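Local coordinates for protein argininosuccinate lyase (PDB 6RXA) that is an EDDS lyase of the aspartase/fumarase superfamily, a C-N lyase that probably also splits argininosuccinate reversibly into fumarate and L-arginine, at residues A[210-215]-A[222-227]; A[40-45]-A[120-125]; A[260-263]-A[268-271]. The protein carries 2 engineered substitutions. All coordinates share one frame; numbering follows the deposited sequence. Where two conformers were deposited one is given.

Interaction 1 (A[210-215]-A[222-227])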
loop_
_atom_site.group_PDB
_atom_site.type_symbol
_atom_site.label_atom_id
_atom_site.label_comp_id
_atom_site.label_asym_id
_atom_site.label_seq_id
_atom_site.Cartn_x
_atom_site.Cartn_y
_atom_site.Cartn_z
ATOM N N LEU A 210 -24.936 -17.069 -29.783
ATOM C CA LEU A 210 -23.492 -17.093 -29.957
ATOM C C LEU A 210 -22.952 -18.486 -29.658
ATOM O O LEU A 210 -23.553 -19.271 -28.914
ATOM C CB LEU A 210 -22.838 -16.091 -29.007
ATOM C CG LEU A 210 -23.426 -14.674 -29.002
ATOM C CD1 LEU A 210 -22.576 -13.767 -28.111
ATOM C CD2 LEU A 210 -23.546 -14.103 -30.413
ATOM N N ASN A 211 -21.796 -18.783 -30.229
ATOM C CA ASN A 211 -21.006 -19.951 -29.846
ATOM C C ASN A 211 -19.775 -19.424 -29.114
ATOM O O ASN A 211 -18.772 -19.057 -29.743
ATOM C CB ASN A 211 -20.619 -20.804 -31.046
ATOM C CG ASN A 211 -19.848 -22.045 -30.643
ATOM O OD1 ASN A 211 -19.401 -22.171 -29.502
ATOM N ND2 ASN A 211 -19.675 -22.964 -31.584
ATOM N N ARG A 212 -19.863 -19.371 -27.788
ATOM C CA ARG A 212 -18.792 -18.768 -27.005
ATOM C C ARG A 212 -17.502 -19.564 -27.103
ATOM O O ARG A 212 -16.409 -18.984 -27.029
ATOM C CB ARG A 212 -19.243 -18.651 -25.553
ATOM C CG ARG A 212 -20.450 -17.741 -25.341
ATOM C CD ARG A 212 -20.680 -17.469 -23.844
ATOM N NE ARG A 212 -19.488 -16.884 -23.250
ATOM C CZ ARG A 212 -19.148 -16.971 -21.966
ATOM N NH1 ARG A 212 -19.926 -17.609 -21.090
ATOM N NH2 ARG A 212 -18.015 -16.415 -21.561
ATOM N N ASP A 213 -17.600 -20.879 -27.281
ATOM C CA ASP A 213 -16.407 -21.703 -27.411
ATOM C C ASP A 213 -15.651 -21.403 -28.702
ATOM O O ASP A 213 -14.419 -21.493 -28.727
ATOM C CB ASP A 213 -16.790 -23.183 -27.354
ATOM C CG ASP A 213 -17.250 -23.619 -25.974
ATOM O OD1 ASP A 213 -16.653 -23.169 -24.980
ATOM O OD2 ASP A 213 -18.203 -24.420 -25.889
ATOM N N ARG A 214 -16.353 -21.054 -29.782
ATOM C CA ARG A 214 -15.662 -20.760 -31.035
ATOM C C ARG A 214 -14.867 -19.463 -30.927
ATOM O O ARG A 214 -13.703 -19.396 -31.345
ATOM C CB ARG A 214 -16.662 -20.678 -32.189
ATOM C CG ARG A 214 -16.092 -20.112 -33.509
ATOM C CD ARG A 214 -15.095 -21.044 -34.213
ATOM N NE ARG A 214 -15.572 -22.420 -34.228
ATOM C CZ ARG A 214 -14.884 -23.463 -33.776
ATOM N NH1 ARG A 214 -15.428 -24.668 -33.819
ATOM N NH2 ARG A 214 -13.647 -23.311 -33.310
ATOM N N THR A 215 -15.490 -18.401 -30.408
ATOM C CA THR A 215 -14.772 -17.139 -30.286
ATOM C C THR A 215 -13.537 -17.328 -29.420
ATOM O O THR A 215 -12.455 -16.817 -29.734
ATOM C CB THR A 215 -15.693 -16.088 -29.667
ATOM O OG1 THR A 215 -17.015 -16.233 -30.209
ATOM C CG2 THR A 215 -15.185 -14.699 -29.970
ATOM N N ASP A 222 -7.966 -20.873 -23.452
ATOM C CA ASP A 222 -8.005 -22.285 -23.082
ATOM C C ASP A 222 -9.317 -22.700 -22.420
ATOM O O ASP A 222 -9.500 -23.889 -22.135
ATOM C CB ASP A 222 -6.832 -22.629 -22.165
ATOM C CG ASP A 222 -5.501 -22.611 -22.888
ATOM O OD1 ASP A 222 -5.486 -22.899 -24.100
ATOM O OD2 ASP A 222 -4.475 -22.301 -22.243
ATOM N N GLY A 223 -10.234 -21.768 -22.202
ATOM C CA GLY A 223 -11.504 -22.050 -21.558
ATOM C C GLY A 223 -12.251 -20.741 -21.460
ATOM O O GLY A 223 -11.773 -19.705 -21.930
ATOM N N LEU A 224 -13.444 -20.804 -20.863
ATOM C CA LEU A 224 -14.305 -19.641 -20.718
ATOM C C LEU A 224 -14.282 -19.115 -19.287
ATOM O O LEU A 224 -14.087 -19.866 -18.329
ATOM C CB LEU A 224 -15.761 -19.995 -21.036
ATOM C CG LEU A 224 -16.034 -20.509 -22.447
ATOM C CD1 LEU A 224 -17.504 -20.775 -22.617
ATOM C CD2 LEU A 224 -15.522 -19.533 -23.499
ATOM N N VAL A 225 -14.482 -17.807 -19.148
ATOM C CA VAL A 225 -15.056 -17.256 -17.921
ATOM C C VAL A 225 -16.553 -17.489 -18.098
ATOM O O VAL A 225 -17.174 -16.901 -18.994
ATOM C CB VAL A 225 -14.755 -15.768 -17.749
ATOM C CG1 VAL A 225 -15.401 -15.260 -16.451
ATOM C CG2 VAL A 225 -13.257 -15.456 -17.768
ATOM N N VAL A 226 -17.125 -18.385 -17.307
ATOM C CA VAL A 226 -18.445 -18.901 -17.643
ATOM C C VAL A 226 -19.537 -17.885 -17.330
ATOM O O VAL A 226 -20.197 -17.373 -18.241
ATOM C CB VAL A 226 -18.711 -20.266 -16.983
ATOM C CG1 VAL A 226 -20.121 -20.764 -17.308
ATOM C CG2 VAL A 226 -17.651 -21.274 -17.447
ATOM N N ASN A 227 -19.724 -17.572 -16.057
ATOM C CA ASN A 227 -20.801 -16.679 -15.650
ATOM C C ASN A 227 -20.597 -15.284 -16.233
ATOM O O ASN A 227 -19.493 -14.734 -16.204
ATOM C CB ASN A 227 -20.876 -16.638 -14.128
ATOM C CG ASN A 227 -21.946 -15.713 -13.635
ATOM O OD1 ASN A 227 -21.737 -14.501 -13.574
ATOM N ND2 ASN A 227 -23.102 -16.271 -13.265
#

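Interaction 2 (A[40-45]-A[120-125])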
loop_
_atom_site.group_PDB
_atom_site.type_symbol
_atom_site.label_atom_id
_atom_site.label_comp_id
_atom_site.label_asym_id
_atom_site.label_seq_id
_atom_site.Cartn_x
_atom_site.Cartn_y
_atom_site.Cartn_z
ATOM N N PHE A 40 -5.229 -2.035 -28.147
ATOM C CA PHE A 40 -5.937 -1.845 -29.407
ATOM C C PHE A 40 -5.736 -2.966 -30.419
ATOM O O PHE A 40 -6.732 -3.415 -31.014
ATOM C CB PHE A 40 -5.533 -0.508 -30.035
ATOM C CG PHE A 40 -5.998 -0.373 -31.453
ATOM C CD1 PHE A 40 -7.343 -0.235 -31.719
ATOM C CD2 PHE A 40 -5.111 -0.431 -32.509
ATOM C CE1 PHE A 40 -7.801 -0.133 -33.016
ATOM C CE2 PHE A 40 -5.562 -0.331 -33.809
ATOM C CZ PHE A 40 -6.909 -0.183 -34.060
ATOM N N PRO A 41 -4.521 -3.448 -30.686
ATOM C CA PRO A 41 -4.382 -4.542 -31.661
ATOM C C PRO A 41 -5.114 -5.801 -31.258
ATOM O O PRO A 41 -5.570 -6.547 -32.132
ATOM C CB PRO A 41 -2.865 -4.753 -31.775
ATOM C CG PRO A 41 -2.260 -4.004 -30.651
ATOM C CD PRO A 41 -3.218 -2.919 -30.246
ATOM N N TYR A 42 -5.230 -6.070 -29.955
ATOM C CA TYR A 42 -6.007 -7.221 -29.503
ATOM C C TYR A 42 -7.498 -6.997 -29.717
ATOM O O TYR A 42 -8.213 -7.916 -30.139
ATOM C CB TYR A 42 -5.699 -7.505 -28.031
ATOM C CG TYR A 42 -4.236 -7.806 -27.807
ATOM C CD1 TYR A 42 -3.712 -9.060 -28.094
ATOM C CD2 TYR A 42 -3.368 -6.830 -27.347
ATOM C CE1 TYR A 42 -2.361 -9.336 -27.914
ATOM C CE2 TYR A 42 -2.012 -7.106 -27.162
ATOM C CZ TYR A 42 -1.520 -8.350 -27.453
ATOM O OH TYR A 42 -0.176 -8.606 -27.253
ATOM N N ASP A 43 -7.984 -5.788 -29.422
ATOM C CA ASP A 43 -9.367 -5.455 -29.744
ATOM C C ASP A 43 -9.665 -5.730 -31.212
ATOM O O ASP A 43 -10.735 -6.251 -31.546
ATOM C CB ASP A 43 -9.663 -3.986 -29.427
ATOM C CG ASP A 43 -9.909 -3.730 -27.944
ATOM O OD1 ASP A 43 -9.753 -4.646 -27.117
ATOM O OD2 ASP A 43 -10.268 -2.584 -27.605
ATOM N N SER A 44 -8.724 -5.392 -32.107
ATOM C CA SER A 44 -8.933 -5.608 -33.539
ATOM C C SER A 44 -9.024 -7.094 -33.870
ATOM O O SER A 44 -9.806 -7.497 -34.741
ATOM C CB SER A 44 -7.819 -4.937 -34.343
ATOM O OG SER A 44 -8.012 -3.537 -34.404
ATOM N N GLN A 45 -8.223 -7.921 -33.198
ATOM C CA GLN A 45 -8.343 -9.364 -33.357
ATOM C C GLN A 45 -9.690 -9.855 -32.848
ATOM O O GLN A 45 -10.316 -10.727 -33.467
ATOM C CB GLN A 45 -7.201 -10.062 -32.624
ATOM C CG GLN A 45 -5.858 -9.864 -33.294
ATOM C CD GLN A 45 -5.812 -10.441 -34.699
ATOM O OE1 GLN A 45 -5.836 -11.659 -34.881
ATOM N NE2 GLN A 45 -5.745 -9.566 -35.700
ATOM N N LYS A 120 -7.993 -6.793 -22.602
ATOM C CA LYS A 120 -7.022 -6.663 -21.514
ATOM C C LYS A 120 -6.397 -8.010 -21.185
ATOM O O LYS A 120 -5.184 -8.107 -20.965
ATOM C CB LYS A 120 -7.685 -6.086 -20.259
ATOM C CG LYS A 120 -6.755 -5.927 -19.012
ATOM C CD LYS A 120 -5.832 -4.702 -19.153
ATOM C CE LYS A 120 -4.759 -4.592 -18.070
ATOM N NZ LYS A 120 -5.338 -4.255 -16.746
ATOM N N ARG A 121 -7.209 -9.071 -21.173
ATOM C CA ARG A 121 -6.683 -10.407 -20.919
ATOM C C ARG A 121 -5.698 -10.836 -22.006
ATOM O O ARG A 121 -4.667 -11.452 -21.709
ATOM C CB ARG A 121 -7.826 -11.420 -20.807
ATOM C CG ARG A 121 -8.606 -11.391 -19.496
ATOM C CD ARG A 121 -9.870 -12.250 -19.631
ATOM N NE ARG A 121 -10.585 -12.343 -18.362
ATOM C CZ ARG A 121 -10.279 -13.206 -17.396
ATOM N NH1 ARG A 121 -9.286 -14.064 -17.557
ATOM N NH2 ARG A 121 -10.981 -13.200 -16.275
ATOM N N MET A 122 -5.998 -10.539 -23.277
ATOM C CA MET A 122 -5.069 -10.923 -24.335
ATOM C C MET A 122 -3.752 -10.164 -24.216
ATOM O O MET A 122 -2.673 -10.733 -24.434
ATOM C CB MET A 122 -5.709 -10.670 -25.696
ATOM C CG MET A 122 -6.888 -11.569 -25.989
ATOM S SD MET A 122 -7.615 -11.250 -27.615
ATOM C CE MET A 122 -6.443 -12.046 -28.688
ATOM N N PHE A 123 -3.824 -8.880 -23.873
ATOM C CA PHE A 123 -2.619 -8.102 -23.619
ATOM C C PHE A 123 -1.832 -8.681 -22.450
ATOM O O PHE A 123 -0.631 -8.939 -22.577
ATOM C CB PHE A 123 -2.994 -6.642 -23.343
ATOM C CG PHE A 123 -1.875 -5.836 -22.763
ATOM C CD1 PHE A 123 -0.756 -5.549 -23.520
ATOM C CD2 PHE A 123 -1.942 -5.379 -21.461
ATOM C CE1 PHE A 123 0.290 -4.829 -22.972
ATOM C CE2 PHE A 123 -0.897 -4.642 -20.915
ATOM C CZ PHE A 123 0.207 -4.371 -21.676
ATOM N N LEU A 124 -2.492 -8.903 -21.306
ATOM C CA LEU A 124 -1.791 -9.434 -20.139
ATOM C C LEU A 124 -1.227 -10.821 -20.418
ATOM O O LEU A 124 -0.138 -11.166 -19.939
ATOM C CB LEU A 124 -2.688 -9.460 -18.904
ATOM C CG LEU A 124 -3.120 -8.093 -18.386
ATOM C CD1 LEU A 124 -4.052 -8.232 -17.182
ATOM C CD2 LEU A 124 -1.917 -7.212 -18.044
ATOM N N ARG A 125 -1.964 -11.634 -21.191
ATOM C CA ARG A 125 -1.511 -12.979 -21.542
ATOM C C ARG A 125 -0.191 -12.921 -22.303
ATOM O O ARG A 125 0.764 -13.629 -21.963
ATOM C CB ARG A 125 -2.605 -13.660 -22.370
ATOM C CG ARG A 125 -2.290 -15.048 -22.862
ATOM C CD ARG A 125 -3.478 -15.634 -23.632
ATOM N NE ARG A 125 -3.676 -14.960 -24.911
ATOM C CZ ARG A 125 -4.688 -15.204 -25.740
ATOM N NH1 ARG A 125 -5.627 -16.087 -25.416
ATOM N NH2 ARG A 125 -4.752 -14.565 -26.892
#

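Interaction 3 (A[260-263]-A[268-271])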
loop_
_atom_site.group_PDB
_atom_site.type_symbol
_atom_site.label_atom_id
_atom_site.label_comp_id
_atom_site.label_asym_id
_atom_site.label_seq_id
_atom_site.Cartn_x
_atom_site.Cartn_y
_atom_site.Cartn_z
ATOM N N GLN A 260 24.987 -5.220 -4.181
ATOM C CA GLN A 260 25.429 -3.870 -3.849
ATOM C C GLN A 260 26.298 -3.867 -2.594
ATOM O O GLN A 260 27.301 -3.149 -2.533
ATOM C CB GLN A 260 24.228 -2.946 -3.693
ATOM C CG GLN A 260 24.611 -1.481 -3.741
ATOM C CD GLN A 260 23.424 -0.548 -3.722
ATOM O OE1 GLN A 260 22.289 -0.956 -3.439
ATOM N NE2 GLN A 260 23.680 0.731 -3.983
ATOM N N LEU A 261 25.932 -4.658 -1.578
ATOM C CA LEU A 261 26.774 -4.734 -0.389
ATOM C C LEU A 261 28.092 -5.444 -0.692
ATOM O O LEU A 261 29.162 -4.969 -0.295
ATOM C CB LEU A 261 26.019 -5.391 0.774
ATOM C CG LEU A 261 24.800 -4.632 1.293
ATOM C CD1 LEU A 261 24.288 -5.267 2.608
ATOM C CD2 LEU A 261 25.101 -3.149 1.512
ATOM N N TRP A 262 28.047 -6.566 -1.417
ATOM C CA TRP A 262 29.278 -7.257 -1.788
ATOM C C TRP A 262 30.265 -6.341 -2.508
ATOM O O TRP A 262 31.489 -6.493 -2.368
ATOM C CB TRP A 262 28.978 -8.409 -2.747
ATOM C CG TRP A 262 28.292 -9.610 -2.203
ATOM C CD1 TRP A 262 28.085 -9.953 -0.894
ATOM C CD2 TRP A 262 27.725 -10.652 -2.990
ATOM N NE1 TRP A 262 27.414 -11.164 -0.829
ATOM C CE2 TRP A 262 27.187 -11.608 -2.107
ATOM C CE3 TRP A 262 27.641 -10.880 -4.371
ATOM C CZ2 TRP A 262 26.551 -12.767 -2.562
ATOM C CZ3 TRP A 262 27.001 -12.020 -4.818
ATOM C CH2 TRP A 262 26.461 -12.948 -3.916
ATOM N N SER A 263 29.753 -5.394 -3.289
ATOM C CA SER A 263 30.568 -4.521 -4.120
ATOM C C SER A 263 30.799 -3.146 -3.507
ATOM O O SER A 263 31.349 -2.271 -4.185
ATOM C CB SER A 263 29.990 -4.419 -5.534
ATOM O OG SER A 263 28.664 -3.895 -5.550
ATOM N N GLN A 268 34.170 -5.247 -0.791
ATOM C CA GLN A 268 34.994 -5.505 -1.970
ATOM C C GLN A 268 35.179 -6.997 -2.243
ATOM O O GLN A 268 36.260 -7.453 -2.629
ATOM C CB GLN A 268 36.314 -4.729 -1.957
ATOM C CG GLN A 268 37.083 -4.730 -0.675
ATOM C CD GLN A 268 38.339 -3.881 -0.777
ATOM O OE1 GLN A 268 38.645 -3.327 -1.835
ATOM N NE2 GLN A 268 39.068 -3.771 0.324
ATOM N N VAL A 269 34.094 -7.761 -2.123
ATOM C CA VAL A 269 34.154 -9.174 -2.490
ATOM C C VAL A 269 33.571 -9.466 -3.865
ATOM O O VAL A 269 33.700 -10.601 -4.347
ATOM C CB VAL A 269 33.526 -10.102 -1.431
ATOM C CG1 VAL A 269 34.338 -10.036 -0.136
ATOM C CG2 VAL A 269 32.083 -9.729 -1.233
ATOM N N ALA A 270 32.940 -8.490 -4.512
ATOM C CA ALA A 270 32.549 -8.637 -5.898
ATOM C C ALA A 270 32.627 -7.265 -6.546
ATOM O O ALA A 270 32.604 -6.231 -5.873
ATOM C CB ALA A 270 31.137 -9.203 -6.072
ATOM N N GLU A 271 32.727 -7.273 -7.868
ATOM C CA GLU A 271 32.746 -6.045 -8.649
ATOM C C GLU A 271 31.802 -6.198 -9.831
ATOM O O GLU A 271 31.830 -7.226 -10.518
ATOM C CB GLU A 271 34.163 -5.746 -9.145
ATOM C CG GLU A 271 34.298 -4.361 -9.765
ATOM C CD GLU A 271 35.740 -3.965 -10.085
ATOM O OE1 GLU A 271 35.914 -2.982 -10.829
ATOM O OE2 GLU A 271 36.690 -4.616 -9.594
#

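Interaction 1 (A[210-215]-A[222-227])
The guanidinium group of Arg212 has CD1 of Leu224 over one face, 4.2 Å above its plane and centred on it, while the carbonyl oxygens of Val225 and Val226 meet its edge. Of the two bonds made there, the one from Arg212 NH2 to Val225 O is short and nearly straight, 2.7 Å with an N-H...O angle of 168°, and its acceptor lies close to the guanidinium plane. Arg212 NH1 reaches Val226 O at 2.9 Å along a more bent path, tilted slightly out of the guanidinium plane but on a lone pair of the carbonyl. Two successive carbonyls therefore grip two different nitrogens and fix the rotation of the group. The chain of Arg212 is otherwise extended, but a bend at chi3 (57°) turns its end onto these oxygens. The same leucine packs against the start of the helix: Leu224 CD2 lies 3.7 Å from Arg212 O, and Leu224 CD1 is 3.5 Å from Asp213 OD1, the two side chains crossing at about a right angle. The other carboxylate oxygen of Asp213 forms a salt bridge with Lys446 of the second subunit. Arg212 has further acceptors: its NE donates to Leu198 O, and NH1 also to the carbonyl of Lys446 of the second subunit, so the cation is held largely by backbone oxygens. Asn211 caps the N-terminus of helix 212-218 through weak bonds from the amides of Asp213 and Arg214. The contact thus ties the first turn of that short helix to the irregular segment leading into helix 228-233, beside helix 35-56 and against the second subunit.

Interaction 2 (A[40-45]-A[120-125])
Met122 and Phe123, successive residues of segment 120-125 on helix 112-147, receive the ring of Tyr42 from segment 40-45 on helix 35-56. At Met122 the touch begins close to the backbone, with CB 3.5 Å from Tyr42 CD1. The chain then leads off from the ring, and a bend at chi3 (77°) brings CE back to 4.1 Å from Tyr42 CD1 and, more loosely, toward CB of Gln45. The tyrosine ring also lies over the peptide joining the two residues: the backbone N of Phe123 stands 3.9 Å above the ring centre, and the carbonyl carbon of Met122 is above the same face nearer the rim. Next, CA of Phe123 makes a CH-pi contact with that face, 4.0 Å from the centroid of the Tyr42 ring and 22° off its normal. The phenylalanine ring turns away toward Leu35 and Ala38 of helix 35-56, offering its edge to Tyr42 CE2, while Phe123 CB sits 4.0 Å from that same carbon. The tyrosine ring lies against backbone and CB atoms where the axes of segments 40-45 and 120-125 come to 8.7 Å, their N-to-C directions 121° apart. The hydroxyl of Tyr42 passes beyond this surface to hydrogen-bond with OD2 of Asp126, three residues beyond Phe123 on helix 112-147. Replacing Tyr42 by an alanine is likely to open a gap over the Met122-Phe123 peptide and leave Asp126 without its hydroxyl partner. Helices 35-56 and 112-147 are thus joined here by dispersion and CH-pi packing, with one polar bond at the rim of the aromatic surface.

Interaction 3 (A[260-263]-A[268-271])
Two hydrogen bonds converge on the carbonyl oxygen of Trp262, the last residue of helix 236-262. Val269 N donates from 2.9 Å, nearly along the C=O axis, whereas Ala270 N approaches Trp262 O at 3.3 Å from well above the carbonyl plane. One helix-end acceptor therefore serves consecutive amides of segment 268-271. A CA-H...O contact follows, with Ser263 CA 3.2 Å from Ala270 O; the serine hydroxyl itself turns back to bond with Ile259 O. Apolar packing flanks these polar links. Trp262 CB is 3.7 Å from Val269 CG2 and 4.0 Å from Ala270 CB, the tryptophan and valine side chains crossing at about a right angle. With its CG beside the backbone N (chi1 -71°), Trp262 carries its indole away from this segment, to an edge-to-face stack with Tyr171. Val269 continues onto helix 353-362, and Glu271 pairs with Lys287 in a salt bridge. This is a short helix-to-strand connection: the chain leaves helical geometry at Ser263, turns roughly at a right angle, and enters strand 270-271, which pairs antiparallel with strand 350-351; the connection closes the C-terminal end of the long helix 236-262.

Interactions 1 and 2 are neighbours, their centres 16 Å apart, and they touch where Val225 CG2 packs 3.5 Å from Arg121 NH2, so the loop following helix 212-218 rests against helix 112-147. Interaction 3 lies on the opposite side of the chain's centre, 53 Å from interaction 1 and 43 Å from interaction 2 between centres. Neither interaction 1 nor interaction 3 touches the residues that bind fumarate or succinate: the side chain of Arg212 is about 12 Å from those of Ser111 and Asn113, and that of Ser263 about 10 Å from that of Asn288. Interaction 2 is away from these sites. A bound sodium ion lies about 7 Å from the Val225 side chain.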